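Long-range contacts in OsmC family protein (Rhodothermus marinus, PDB 5CML), which acts as a carboxyl esterase, this chain being its alpha/beta-hydrolase esterase domain, cut from a longer protein that also carries an OsmC domain: residues M1-V6 / A17-L22; A32-C37 / Y59-F64; G155-D160 / I168-L173; P198-V203 / A227-S232; V222-A227 / A237-E242. One frame throughout, in Å; residues are numbered along the deposited sequence.

Three contacts touch the central mixed sheet. Interaction 1 pairs its two antiparallel strands at one margin, with many exposed side chains; interaction 2, wholly buried, pairs two parallel strands deep inside; interaction 5 packs the strand of the opposite margin against the last helix mainly through apolar side chains, without a hydrogen bond. Interactions 1 and 2 meet through the Asp21-Arg63 salt bridge. Interaction 3, centred about 28 Å from the centre of interaction 5, lies outside that sheet in a hairpin of a small three-stranded antiparallel one, held by backbone bonds and a salt bridge of a buried glutamate with a lysine. Interaction 4 joins two loops by a buried histidine-carboxylate bond, and shares Ala227 with interaction 5.

Interaction 1. Residues M1-V6 / A17-L22; sequences MQIKTV and AARLDL
Six backbone hydrogen bonds, in three reciprocal pairs, zip Met1-Val6 to Ala17-Leu22 as the two arms of the antiparallel hairpin (strands 2-9 and 15-22) that closes one margin of the central sheet. Gln2 pairs with Leu22, Lys4 with Leu20 and Val6 with Ala18; the shortest backbone bond, Leu20 N to Lys4 O at 2.7 Å, is nearly straight and lies almost along the C=O axis. A seventh bond is made by side chains. Arg19, bent at chi2 and chi3, turns its long chain back to the neighbouring strand, so that NH1 donates to Thr5 OG1 at 2.7 Å, although the bond is bent (131°) and tilted from the guanidinium plane. Ile3 CG2 lies over one face of that group, 3.5 Å from Arg19 CZ. Asp21, on the same side of the hairpin, sends OD2 to Ser51 and Arg63, while Met1 CE rests 3.5 Å from Asp21 OD2. The other side is more apolar, as suits its buried residues. There the extended Lys4 chain, flexible enough to lie on an apolar neighbour, passes obliquely over Leu22, and Val6 CG1 packs on Leu20 CB. Ala18 is small enough to let Val6 CG2 settle 3.8 Å from its CB.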
# COMPACT_ATOMS: atom_id res chain seq x y z
N MET A 1 18.28 -3.63 11.68
CA MET A 1 16.93 -3.01 11.69
C MET A 1 16.54 -2.58 13.09
O MET A 1 16.79 -3.30 14.06
CB MET A 1 15.90 -3.99 11.14
CG MET A 1 14.46 -3.56 11.21
SD MET A 1 13.45 -4.99 10.73
CE MET A 1 12.06 -4.27 9.85
N GLN A 2 15.96 -1.39 13.21
CA GLN A 2 15.35 -0.94 14.46
C GLN A 2 13.89 -0.59 14.16
O GLN A 2 13.64 0.07 13.19
CB GLN A 2 16.06 0.28 15.03
CG GLN A 2 15.32 0.87 16.20
CD GLN A 2 16.09 1.96 16.92
OE1 GLN A 2 16.99 2.58 16.36
NE2 GLN A 2 15.71 2.21 18.17
N ILE A 3 12.95 -1.02 14.99
CA ILE A 3 11.53 -0.70 14.80
C ILE A 3 11.07 0.29 15.86
O ILE A 3 11.33 0.10 17.06
CB ILE A 3 10.67 -1.95 14.85
CG1 ILE A 3 11.11 -2.95 13.78
CG2 ILE A 3 9.18 -1.59 14.69
CD1 ILE A 3 10.40 -4.28 13.86
N LYS A 4 10.37 1.33 15.41
CA LYS A 4 9.83 2.37 16.29
C LYS A 4 8.34 2.60 16.07
O LYS A 4 7.87 2.56 14.95
CB LYS A 4 10.55 3.71 16.07
CG LYS A 4 12.04 3.67 16.35
CD LYS A 4 12.62 5.08 16.31
CE LYS A 4 14.08 5.08 16.71
NZ LYS A 4 14.63 6.45 16.66
N THR A 5 7.63 2.92 17.14
CA THR A 5 6.25 3.38 17.04
C THR A 5 6.27 4.89 16.84
O THR A 5 7.04 5.58 17.50
CB THR A 5 5.44 3.00 18.27
OG1 THR A 5 5.36 1.58 18.36
CG2 THR A 5 4.03 3.56 18.19
N VAL A 6 5.46 5.37 15.90
CA VAL A 6 5.34 6.78 15.63
C VAL A 6 3.89 7.18 15.67
O VAL A 6 2.99 6.36 15.49
CB VAL A 6 5.93 7.20 14.27
CG1 VAL A 6 7.39 6.78 14.18
CG2 VAL A 6 5.11 6.67 13.10
N ALA A 17 -1.46 6.22 14.29
CA ALA A 17 -0.24 5.51 14.70
C ALA A 17 0.30 4.71 13.53
O ALA A 17 -0.45 4.28 12.65
CB ALA A 17 -0.51 4.60 15.87
N ALA A 18 1.61 4.51 13.54
CA ALA A 18 2.26 3.71 12.52
C ALA A 18 3.53 3.14 13.12
O ALA A 18 3.88 3.43 14.26
CB ALA A 18 2.55 4.55 11.29
N ARG A 19 4.19 2.29 12.35
CA ARG A 19 5.46 1.70 12.75
C ARG A 19 6.51 2.09 11.73
O ARG A 19 6.26 2.02 10.53
CB ARG A 19 5.35 0.18 12.86
CG ARG A 19 4.36 -0.30 13.91
CD ARG A 19 4.93 -0.19 15.31
NE ARG A 19 5.51 -1.47 15.72
CZ ARG A 19 6.32 -1.64 16.77
NH1 ARG A 19 6.67 -0.61 17.52
NH2 ARG A 19 6.78 -2.85 17.05
N LEU A 20 7.66 2.55 12.21
CA LEU A 20 8.77 2.97 11.37
C LEU A 20 9.93 2.00 11.54
O LEU A 20 10.46 1.84 12.64
CB LEU A 20 9.20 4.40 11.72
CG LEU A 20 10.39 4.94 10.94
CD1 LEU A 20 10.07 5.03 9.46
CD2 LEU A 20 10.80 6.29 11.50
N ASP A 21 10.29 1.33 10.46
CA ASP A 21 11.35 0.34 10.45
C ASP A 21 12.59 0.97 9.82
O ASP A 21 12.52 1.45 8.68
CB ASP A 21 10.93 -0.91 9.65
CG ASP A 21 9.73 -1.63 10.25
OD1 ASP A 21 9.38 -1.41 11.42
OD2 ASP A 21 9.12 -2.45 9.53
N LEU A 22 13.68 1.04 10.58
CA LEU A 22 14.87 1.76 10.16
C LEU A 22 16.00 0.79 9.84
O LEU A 22 16.14 -0.24 10.50
CB LEU A 22 15.31 2.71 11.27
CG LEU A 22 14.31 3.83 11.59
CD1 LEU A 22 14.62 4.44 12.91
CD2 LEU A 22 14.30 4.90 10.51

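Interaction 2. Residues A32-C37 / Y59-F64; sequences ALFAHC and YAVLRF
Leu33 and Leu62 lie side by side and point the same way, their CG atoms both anti to the backbone N, so that Leu33 CD1 meets Leu62 CD2 at 4.0 Å. With Ala35 and Phe64 they occupy the side of the sheet turned to helix 85-98. On the other side, facing helix 45-56, Phe34 presents its CB to Val61 CG1 at 3.8 Å, and that methyl lies near the plane of the Phe34 ring, at its edge. Large apolar residues suit these two covered sides, while the small Ala32 and Ala35 let neighbouring elements come close. Five backbone hydrogen bonds fix the parallel register; the straightest, Phe64 N to Phe34 O at 2.8 Å, reaches 178°.

His36 is turned differently. Its CG takes the crowded position between backbone N and carbonyl carbon (chi1 70°), which folds the ring back so that His36 CD2 comes 3.4 Å from Phe64 O. His36 ND1 is bonded to Phe38 N, while NE2 shares a water, 3.0 Å away, with Arg63 NH1; Arg63 NE is salt-bridged to Asp21. An alanine at His36 would probably leave this water less firmly held and deprive Phe38 N of its side-chain partner.

Strands 30-36 and 59-65, joined through helix 45-56, form a beta-alpha-beta crossover, the parallel unit on which the alpha/beta-hydrolase sheet is built.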
# COMPACT_ATOMS: atom_id res chain seq x y z
N ALA A 32 10.18 4.68 2.51
CA ALA A 32 9.03 4.12 1.80
C ALA A 32 7.83 4.22 2.70
O ALA A 32 7.92 3.96 3.89
CB ALA A 32 9.28 2.67 1.41
N LEU A 33 6.68 4.57 2.12
CA LEU A 33 5.40 4.49 2.80
C LEU A 33 4.76 3.21 2.32
O LEU A 33 4.66 2.98 1.11
CB LEU A 33 4.49 5.69 2.48
CG LEU A 33 3.06 5.59 3.00
CD1 LEU A 33 3.08 5.53 4.52
CD2 LEU A 33 2.17 6.76 2.51
N PHE A 34 4.35 2.37 3.26
CA PHE A 34 3.80 1.05 2.95
C PHE A 34 2.41 0.95 3.56
O PHE A 34 2.26 0.67 4.75
CB PHE A 34 4.74 -0.03 3.50
CG PHE A 34 4.38 -1.45 3.13
CD1 PHE A 34 3.37 -1.76 2.24
CD2 PHE A 34 5.09 -2.50 3.71
CE1 PHE A 34 3.07 -3.09 1.92
CE2 PHE A 34 4.81 -3.82 3.39
CZ PHE A 34 3.79 -4.12 2.49
N ALA A 35 1.40 1.19 2.72
CA ALA A 35 0.00 1.11 3.14
C ALA A 35 -0.51 -0.29 2.85
O ALA A 35 -0.49 -0.72 1.72
CB ALA A 35 -0.82 2.12 2.42
N HIS A 36 -0.95 -1.00 3.88
CA HIS A 36 -1.22 -2.42 3.70
C HIS A 36 -2.43 -2.89 4.48
O HIS A 36 -2.91 -2.21 5.41
CB HIS A 36 0.00 -3.22 4.15
CG HIS A 36 0.20 -3.18 5.62
ND1 HIS A 36 -0.39 -4.08 6.48
CD2 HIS A 36 0.88 -2.30 6.41
CE1 HIS A 36 -0.07 -3.78 7.72
NE2 HIS A 36 0.69 -2.70 7.71
N CYS A 37 -2.90 -4.10 4.14
CA CYS A 37 -4.05 -4.69 4.80
C CYS A 37 -3.69 -6.03 5.45
O CYS A 37 -4.56 -6.87 5.64
CB CYS A 37 -5.19 -4.88 3.80
SG CYS A 37 -5.79 -3.28 3.11
N TYR A 59 16.62 0.51 3.12
CA TYR A 59 15.43 1.37 3.14
C TYR A 59 14.93 1.59 4.55
O TYR A 59 15.12 0.74 5.43
CB TYR A 59 14.29 0.75 2.34
CG TYR A 59 14.51 0.61 0.86
CD1 TYR A 59 15.18 -0.48 0.33
CD2 TYR A 59 13.99 1.56 -0.02
CE1 TYR A 59 15.35 -0.62 -1.04
CE2 TYR A 59 14.15 1.44 -1.38
CZ TYR A 59 14.84 0.34 -1.89
OH TYR A 59 15.02 0.20 -3.24
N ALA A 60 14.27 2.73 4.77
CA ALA A 60 13.42 2.90 5.93
C ALA A 60 12.00 2.74 5.46
O ALA A 60 11.67 3.20 4.37
CB ALA A 60 13.64 4.28 6.60
N VAL A 61 11.16 2.12 6.28
CA VAL A 61 9.79 1.79 5.88
C VAL A 61 8.79 2.25 6.94
O VAL A 61 8.87 1.82 8.10
CB VAL A 61 9.61 0.26 5.66
CG1 VAL A 61 8.20 -0.03 5.17
CG2 VAL A 61 10.61 -0.30 4.64
N LEU A 62 7.84 3.10 6.54
CA LEU A 62 6.73 3.48 7.41
C LEU A 62 5.54 2.60 7.05
O LEU A 62 4.93 2.74 5.98
CB LEU A 62 6.37 4.96 7.26
CG LEU A 62 5.28 5.48 8.21
CD1 LEU A 62 5.78 5.48 9.67
CD2 LEU A 62 4.84 6.86 7.82
N ARG A 63 5.21 1.69 7.95
CA ARG A 63 4.07 0.81 7.77
C ARG A 63 2.82 1.48 8.27
O ARG A 63 2.73 1.87 9.44
CB ARG A 63 4.29 -0.49 8.52
CG ARG A 63 5.37 -1.34 7.94
CD ARG A 63 5.49 -2.63 8.66
NE ARG A 63 6.37 -2.55 9.83
CZ ARG A 63 6.03 -2.94 11.05
NH1 ARG A 63 4.80 -3.39 11.31
NH2 ARG A 63 6.93 -2.86 12.03
N PHE A 64 1.87 1.64 7.36
CA PHE A 64 0.61 2.28 7.69
C PHE A 64 -0.49 1.26 7.54
O PHE A 64 -0.70 0.72 6.45
CB PHE A 64 0.37 3.49 6.80
CG PHE A 64 -0.92 4.17 7.07
CD1 PHE A 64 -1.00 5.12 8.07
CD2 PHE A 64 -2.05 3.86 6.34
CE1 PHE A 64 -2.19 5.76 8.33
CE2 PHE A 64 -3.25 4.50 6.60
CZ PHE A 64 -3.32 5.45 7.59
O HOH W 1 2.08 -2.57 10.41

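Interaction 3. Residues G155-D160 / I168-L173; sequences GEAVVD and IKKQFL
Gly155 O is gripped twice: Lys170 N donates to it at 2.7 Å, from above the carbonyl plane, and a water donates at 2.8 Å. The water in turn accepts from Gln171 N, so one carbonyl serves two successive N-H groups where strand 166-169 runs into helix 170-179. Gly155 has a positive phi (72°), a backbone shape that glycine adopts readily. Beyond it the hairpin of strands 156-159 and 166-169 is joined by a reciprocal pair, Ala157 N to Ile168 O at 2.6 Å and Ile168 N to Ala157 O at 2.8 Å.

Glu156 and Lys169 run side by side in the same direction, although their CB atoms diverge from the pairing. The bend of Lys169 at chi2 brings NZ to Glu156 OE2 at 2.9 Å, on the anti lone pair, while OE1 of the same carboxylate is salt-bridged to Arg167. An alanine at Glu156 would remove the acid that Lys169 and Arg167 share and would probably leave both side chains less firmly placed. Lys170 stretches its methylenes over the backbone of Gly155 and Glu156. Val159 and Ile168 cross at about a right angle on the buried side, CG2 of the former 3.7 Å from CG1 of the latter.

Apolar on one side and ionic on the other, the hairpin thus has a carboxylate whose charge is probably well stabilised by two basic groups.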
# COMPACT_ATOMS: atom_id res chain seq x y z
N GLY A 155 -21.27 7.16 7.27
CA GLY A 155 -20.50 7.18 6.05
C GLY A 155 -19.32 6.22 6.02
O GLY A 155 -18.26 6.56 5.48
N GLU A 156 -19.49 5.03 6.60
CA GLU A 156 -18.43 4.02 6.57
C GLU A 156 -18.90 2.74 5.87
O GLU A 156 -20.07 2.58 5.56
CB GLU A 156 -17.94 3.72 8.00
CG GLU A 156 -17.44 5.00 8.69
CD GLU A 156 -16.65 4.76 9.97
OE1 GLU A 156 -16.55 3.61 10.42
OE2 GLU A 156 -16.13 5.75 10.54
N ALA A 157 -17.95 1.86 5.57
CA ALA A 157 -18.25 0.60 4.88
C ALA A 157 -17.48 -0.53 5.54
O ALA A 157 -16.43 -0.28 6.14
CB ALA A 157 -17.90 0.72 3.40
N VAL A 158 -17.99 -1.76 5.43
CA VAL A 158 -17.30 -2.94 5.97
C VAL A 158 -16.61 -3.74 4.84
O VAL A 158 -17.24 -4.09 3.84
CB VAL A 158 -18.26 -3.87 6.73
CG1 VAL A 158 -17.55 -5.14 7.23
CG2 VAL A 158 -18.88 -3.13 7.91
N VAL A 159 -15.33 -4.02 5.03
CA VAL A 159 -14.48 -4.66 4.04
C VAL A 159 -14.19 -6.09 4.45
O VAL A 159 -13.90 -6.36 5.62
CB VAL A 159 -13.13 -3.92 3.86
CG1 VAL A 159 -12.30 -4.54 2.74
CG2 VAL A 159 -13.35 -2.44 3.60
N ASP A 160 -14.22 -7.00 3.48
CA ASP A 160 -13.90 -8.41 3.70
C ASP A 160 -12.81 -8.83 2.70
O ASP A 160 -13.05 -8.83 1.49
CB ASP A 160 -15.17 -9.24 3.54
CG ASP A 160 -14.94 -10.74 3.70
OD1 ASP A 160 -13.85 -11.19 4.13
OD2 ASP A 160 -15.89 -11.48 3.40
N ILE A 168 -14.02 1.10 6.67
CA ILE A 168 -13.37 2.26 6.05
C ILE A 168 -14.43 3.32 5.70
O ILE A 168 -15.62 3.02 5.66
CB ILE A 168 -12.60 1.87 4.76
CG1 ILE A 168 -13.54 1.28 3.72
CG2 ILE A 168 -11.47 0.92 5.12
CD1 ILE A 168 -12.91 1.21 2.33
N LYS A 169 -13.99 4.55 5.44
CA LYS A 169 -14.91 5.59 5.00
C LYS A 169 -15.51 5.31 3.60
O LYS A 169 -14.80 4.89 2.68
CB LYS A 169 -14.20 6.95 4.99
CG LYS A 169 -13.62 7.36 6.34
CD LYS A 169 -14.71 7.40 7.41
CE LYS A 169 -14.33 8.28 8.58
NZ LYS A 169 -15.46 8.42 9.56
N LYS A 170 -16.82 5.53 3.44
CA LYS A 170 -17.44 5.47 2.12
C LYS A 170 -16.79 6.48 1.17
O LYS A 170 -16.76 6.27 -0.05
CB LYS A 170 -18.95 5.74 2.19
CG LYS A 170 -19.76 4.66 2.89
CD LYS A 170 -21.23 5.06 2.99
CE LYS A 170 -21.97 4.28 4.07
NZ LYS A 170 -23.41 4.67 4.19
N GLN A 171 -16.25 7.55 1.75
CA GLN A 171 -15.52 8.57 1.00
C GLN A 171 -14.39 7.94 0.19
O GLN A 171 -14.07 8.42 -0.90
CB GLN A 171 -14.97 9.64 1.97
CG GLN A 171 -14.13 10.75 1.30
CD GLN A 171 -13.42 11.65 2.30
OE1 GLN A 171 -13.05 11.22 3.40
NE2 GLN A 171 -13.23 12.91 1.93
N PHE A 172 -13.79 6.86 0.70
CA PHE A 172 -12.70 6.21 -0.02
C PHE A 172 -13.14 5.76 -1.42
O PHE A 172 -12.52 6.14 -2.41
CB PHE A 172 -12.16 5.01 0.76
CG PHE A 172 -11.14 4.21 0.01
CD1 PHE A 172 -9.87 4.71 -0.21
CD2 PHE A 172 -11.46 2.95 -0.49
CE1 PHE A 172 -8.93 3.99 -0.92
CE2 PHE A 172 -10.51 2.21 -1.19
CZ PHE A 172 -9.25 2.73 -1.41
N LEU A 173 -14.19 4.95 -1.52
CA LEU A 173 -14.59 4.45 -2.82
C LEU A 173 -15.14 5.57 -3.66
O LEU A 173 -14.88 5.60 -4.85
CB LEU A 173 -15.62 3.33 -2.71
CG LEU A 173 -16.03 2.71 -4.07
CD1 LEU A 173 -14.87 2.42 -5.02
CD2 LEU A 173 -16.78 1.43 -3.84
O HOH W 2 -17.06 8.87 4.38

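Interaction 4. Residues P198-V203 / A227-S232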
# COMPACT_ATOMS: atom_id res chain seq x y z
N PRO A 198 -1.62 -15.37 -9.28
CA PRO A 198 -2.66 -15.88 -10.19
C PRO A 198 -3.74 -16.62 -9.43
O PRO A 198 -4.84 -16.71 -9.93
CB PRO A 198 -1.89 -16.80 -11.15
CG PRO A 198 -0.56 -16.99 -10.58
CD PRO A 198 -0.28 -15.88 -9.63
N THR A 199 -3.43 -17.11 -8.23
CA THR A 199 -4.39 -17.88 -7.44
C THR A 199 -5.09 -17.02 -6.37
O THR A 199 -5.75 -17.55 -5.48
CB THR A 199 -3.72 -19.11 -6.78
OG1 THR A 199 -2.66 -18.70 -5.91
CG2 THR A 199 -3.14 -20.02 -7.83
N ASP A 200 -4.96 -15.70 -6.47
CA ASP A 200 -5.64 -14.78 -5.56
C ASP A 200 -7.16 -14.97 -5.66
O ASP A 200 -7.73 -14.84 -6.74
CB ASP A 200 -5.22 -13.33 -5.87
CG ASP A 200 -5.60 -12.32 -4.77
OD1 ASP A 200 -6.67 -12.44 -4.13
OD2 ASP A 200 -4.80 -11.38 -4.55
N GLN A 201 -7.79 -15.27 -4.53
CA GLN A 201 -9.23 -15.54 -4.47
C GLN A 201 -10.06 -14.31 -4.11
O GLN A 201 -11.31 -14.36 -4.16
CB GLN A 201 -9.51 -16.63 -3.45
CG GLN A 201 -8.98 -18.00 -3.84
CD GLN A 201 -9.07 -18.99 -2.69
OE1 GLN A 201 -8.06 -19.42 -2.14
NE2 GLN A 201 -10.29 -19.35 -2.33
N ILE A 202 -9.39 -13.23 -3.75
CA ILE A 202 -10.03 -12.04 -3.20
C ILE A 202 -10.06 -10.95 -4.25
O ILE A 202 -11.09 -10.33 -4.49
CB ILE A 202 -9.28 -11.54 -1.94
CG1 ILE A 202 -9.19 -12.67 -0.90
CG2 ILE A 202 -9.95 -10.31 -1.33
CD1 ILE A 202 -10.53 -13.17 -0.36
N VAL A 203 -8.90 -10.68 -4.82
CA VAL A 203 -8.74 -9.75 -5.93
C VAL A 203 -8.13 -10.53 -7.08
O VAL A 203 -6.96 -10.94 -7.02
CB VAL A 203 -7.85 -8.54 -5.57
CG1 VAL A 203 -7.66 -7.65 -6.77
CG2 VAL A 203 -8.43 -7.76 -4.37
N ALA A 227 0.64 -17.94 -4.04
CA ALA A 227 0.39 -17.14 -2.85
C ALA A 227 -1.09 -16.78 -2.73
O ALA A 227 -1.83 -16.71 -3.73
CB ALA A 227 1.23 -15.89 -2.88
N ASP A 228 -1.52 -16.55 -1.49
CA ASP A 228 -2.85 -16.01 -1.28
C ASP A 228 -2.79 -14.50 -1.11
O ASP A 228 -1.72 -13.90 -1.10
CB ASP A 228 -3.55 -16.70 -0.10
CG ASP A 228 -2.80 -16.56 1.21
OD1 ASP A 228 -1.82 -15.82 1.29
OD2 ASP A 228 -3.21 -17.24 2.18
N HIS A 229 -3.96 -13.89 -1.08
CA HIS A 229 -4.08 -12.43 -1.07
C HIS A 229 -3.32 -11.78 0.09
O HIS A 229 -2.74 -10.70 -0.06
CB HIS A 229 -5.56 -12.07 -1.02
CG HIS A 229 -5.84 -10.61 -1.16
ND1 HIS A 229 -5.56 -9.92 -2.31
CD2 HIS A 229 -6.34 -9.71 -0.28
CE1 HIS A 229 -5.89 -8.64 -2.14
NE2 HIS A 229 -6.37 -8.49 -0.92
N LEU A 230 -3.33 -12.44 1.24
CA LEU A 230 -2.71 -11.89 2.45
C LEU A 230 -1.28 -12.42 2.72
O LEU A 230 -0.71 -12.15 3.78
CB LEU A 230 -3.62 -12.18 3.63
CG LEU A 230 -5.01 -11.55 3.54
CD1 LEU A 230 -5.86 -11.93 4.74
CD2 LEU A 230 -4.92 -10.03 3.40
N LEU A 231 -0.71 -13.14 1.76
CA LEU A 231 0.66 -13.67 1.85
C LEU A 231 0.91 -14.42 3.16
O LEU A 231 1.84 -14.12 3.91
CB LEU A 231 1.67 -12.54 1.69
CG LEU A 231 1.59 -11.76 0.38
CD1 LEU A 231 2.67 -10.68 0.35
CD2 LEU A 231 1.73 -12.66 -0.83
N SER A 232 0.09 -15.45 3.38
CA SER A 232 0.19 -16.24 4.60
C SER A 232 1.43 -17.15 4.62
O SER A 232 1.80 -17.66 5.68
CB SER A 232 -1.07 -17.08 4.78
OG SER A 232 -1.16 -18.09 3.81
O HOH W 3 -6.36 -15.64 -1.83
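The imidazole of His229 carries Ile202 CB over one face, 3.9 Å from the ring centroid and displaced toward the rim, a CH-pi contact in which the two side chains cross at about a right angle. At the ring edge, in its plane, ND1 donates to Asp200 OD2 at 2.8 Å along a nearly straight line (165°), meeting the syn lone pair of OD2. The carboxylate is nevertheless turned 56° from the ring. Obliquely, Val203 CG2 comes 3.5 Å from His229 CE1, so a compact branched residue packs against the ring close to the acid.

Asp200 is itself held: CG stands anti to the backbone N, and OD1 accepts from Ile202 N and Val203 N, each at 2.9 Å, an Asx turn widened to an Asx motif by the second bond. This fixes the carboxylate's rotation and leaves OD2 for the histidine. Aspartate suits the site because its short chain bends back on its own loop yet reaches across. A water accepting from both Gln201 N and His229 N bridges the loops, and the His229 ring meets that of His108.

The carboxylate charge facing ND1 would tend to polarise the imidazole and make its other nitrogen more basic. That nitrogen, NE2, is hydrogen-bonded to Ser109 OG in a Gly-X-Ser-X-Gly sequence that fits a nucleophile elbow, consistent with the Ser-His-Asp catalytic triad of alpha/beta-hydrolase esterases.

Interaction 5. Residues V222-A227 / A237-E242; sequences VSLDQA and AAFVGE
The end of strand 219-223, marginal in the alpha/beta-hydrolase sheet, and the turn that follows it pack here against the last helix, 234-252, through a mainly apolar fit with no hydrogen bond between Val222-Ala227 and Ala237-Glu242. Two helix residues, Phe239 and Val240, make the helix side of the contact, and the hollow between them receives the chief bump of the other segment. That bump is Leu224 CD2, lodged 3.6 Å from Val240 CG2 and 3.7 Å from Phe239 CE2. Leu224 gets there with its CG anti to the carbonyl carbon (chi1 -60°), crossing Val240 at about a right angle and Phe239 obliquely. Leucine suits this place, since its stem is long enough to carry a single methyl, CD2, in between Phe239 and Val240.

Phe239 reaches the opposite way, toward the strand. Its CG is anti to the backbone N (chi1 170°), which carries the ring out from the helix until its tip meets that of Val222, Phe239 CZ lying 3.8 Å from Val222 CG1. A flat, long residue reaches the strand, whereas the short, branched Val240 keeps close to its own helix and lies against Leu224. Behind them Phe195 and Ile131, from the next two strands of the sheet, back both Leu224 and Val240.

After the strand the chain reverses in a type II' turn from Leu224 to Ala227, with Asp225 at the positive phi such a turn needs. An ST turn overlaps its start, Asp225 N donating to Ser223 OG. The same Ser223 offers its carbonyl to the aromatic rim: Ser223 O lies in the ring plane of Phe239, 3.6 Å from CE2.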
# COMPACT_ATOMS: atom_id res chain seq x y z
N VAL A 222 5.34 -8.94 -11.49
CA VAL A 222 5.92 -10.15 -10.93
C VAL A 222 4.81 -11.05 -10.38
O VAL A 222 3.97 -10.64 -9.56
CB VAL A 222 6.95 -9.81 -9.82
CG1 VAL A 222 7.40 -11.07 -9.02
CG2 VAL A 222 8.12 -9.13 -10.47
N SER A 223 4.81 -12.28 -10.88
CA SER A 223 3.86 -13.28 -10.45
C SER A 223 4.17 -13.86 -9.07
O SER A 223 5.33 -14.23 -8.78
CB SER A 223 3.82 -14.41 -11.49
OG SER A 223 2.96 -15.45 -11.06
N LEU A 224 3.15 -13.97 -8.23
CA LEU A 224 3.31 -14.60 -6.90
C LEU A 224 2.88 -16.08 -6.87
O LEU A 224 2.66 -16.65 -5.80
CB LEU A 224 2.52 -13.81 -5.84
CG LEU A 224 2.94 -12.35 -5.69
CD1 LEU A 224 2.17 -11.63 -4.57
CD2 LEU A 224 4.44 -12.29 -5.43
N ASP A 225 2.79 -16.70 -8.04
CA ASP A 225 2.56 -18.16 -8.19
C ASP A 225 1.35 -18.67 -7.37
O ASP A 225 0.20 -18.47 -7.79
CB ASP A 225 3.85 -18.90 -7.82
CG ASP A 225 3.81 -20.36 -8.20
OD1 ASP A 225 2.87 -20.79 -8.92
OD2 ASP A 225 4.76 -21.07 -7.79
N GLN A 226 1.59 -19.31 -6.23
CA GLN A 226 0.51 -19.93 -5.44
C GLN A 226 0.16 -19.16 -4.16
O GLN A 226 -0.52 -19.67 -3.27
CB GLN A 226 0.89 -21.37 -5.05
CG GLN A 226 1.14 -22.32 -6.21
CD GLN A 226 -0.09 -22.58 -7.05
OE1 GLN A 226 -0.07 -22.42 -8.27
NE2 GLN A 226 -1.17 -23.00 -6.41
N ALA A 227 0.64 -17.94 -4.04
CA ALA A 227 0.39 -17.14 -2.85
C ALA A 227 -1.09 -16.78 -2.73
O ALA A 227 -1.83 -16.71 -3.73
CB ALA A 227 1.23 -15.89 -2.88
N ALA A 237 6.18 -13.51 1.20
CA ALA A 237 6.42 -12.16 1.71
C ALA A 237 7.91 -11.75 1.56
O ALA A 237 8.22 -10.63 1.17
CB ALA A 237 5.98 -12.05 3.18
N ALA A 238 8.83 -12.67 1.85
CA ALA A 238 10.25 -12.36 1.72
C ALA A 238 10.64 -12.07 0.28
O ALA A 238 11.43 -11.18 -0.00
CB ALA A 238 11.10 -13.53 2.26
N PHE A 239 10.08 -12.87 -0.62
CA PHE A 239 10.24 -12.72 -2.06
C PHE A 239 9.79 -11.33 -2.52
O PHE A 239 10.52 -10.62 -3.22
CB PHE A 239 9.43 -13.85 -2.71
CG PHE A 239 9.26 -13.77 -4.20
CD1 PHE A 239 10.34 -13.84 -5.06
CD2 PHE A 239 7.99 -13.76 -4.74
CE1 PHE A 239 10.16 -13.89 -6.44
CE2 PHE A 239 7.80 -13.79 -6.13
CZ PHE A 239 8.89 -13.84 -6.97
N VAL A 240 8.60 -10.93 -2.10
CA VAL A 240 8.07 -9.62 -2.47
C VAL A 240 9.02 -8.53 -1.98
O VAL A 240 9.43 -7.67 -2.75
CB VAL A 240 6.65 -9.40 -1.92
CG1 VAL A 240 6.21 -7.93 -2.11
CG2 VAL A 240 5.67 -10.31 -2.63
N GLY A 241 9.41 -8.59 -0.72
CA GLY A 241 10.27 -7.56 -0.15
C GLY A 241 11.63 -7.46 -0.84
O GLY A 241 12.11 -6.37 -1.13
N GLU A 242 12.25 -8.60 -1.13
CA GLU A 242 13.59 -8.62 -1.73
C GLU A 242 13.56 -8.11 -3.17
O GLU A 242 14.40 -7.32 -3.58
CB GLU A 242 14.22 -10.04 -1.65
CG GLU A 242 14.49 -10.48 -0.23
CD GLU A 242 15.15 -11.83 -0.09
OE1 GLU A 242 15.52 -12.44 -1.12
OE2 GLU A 242 15.36 -12.26 1.07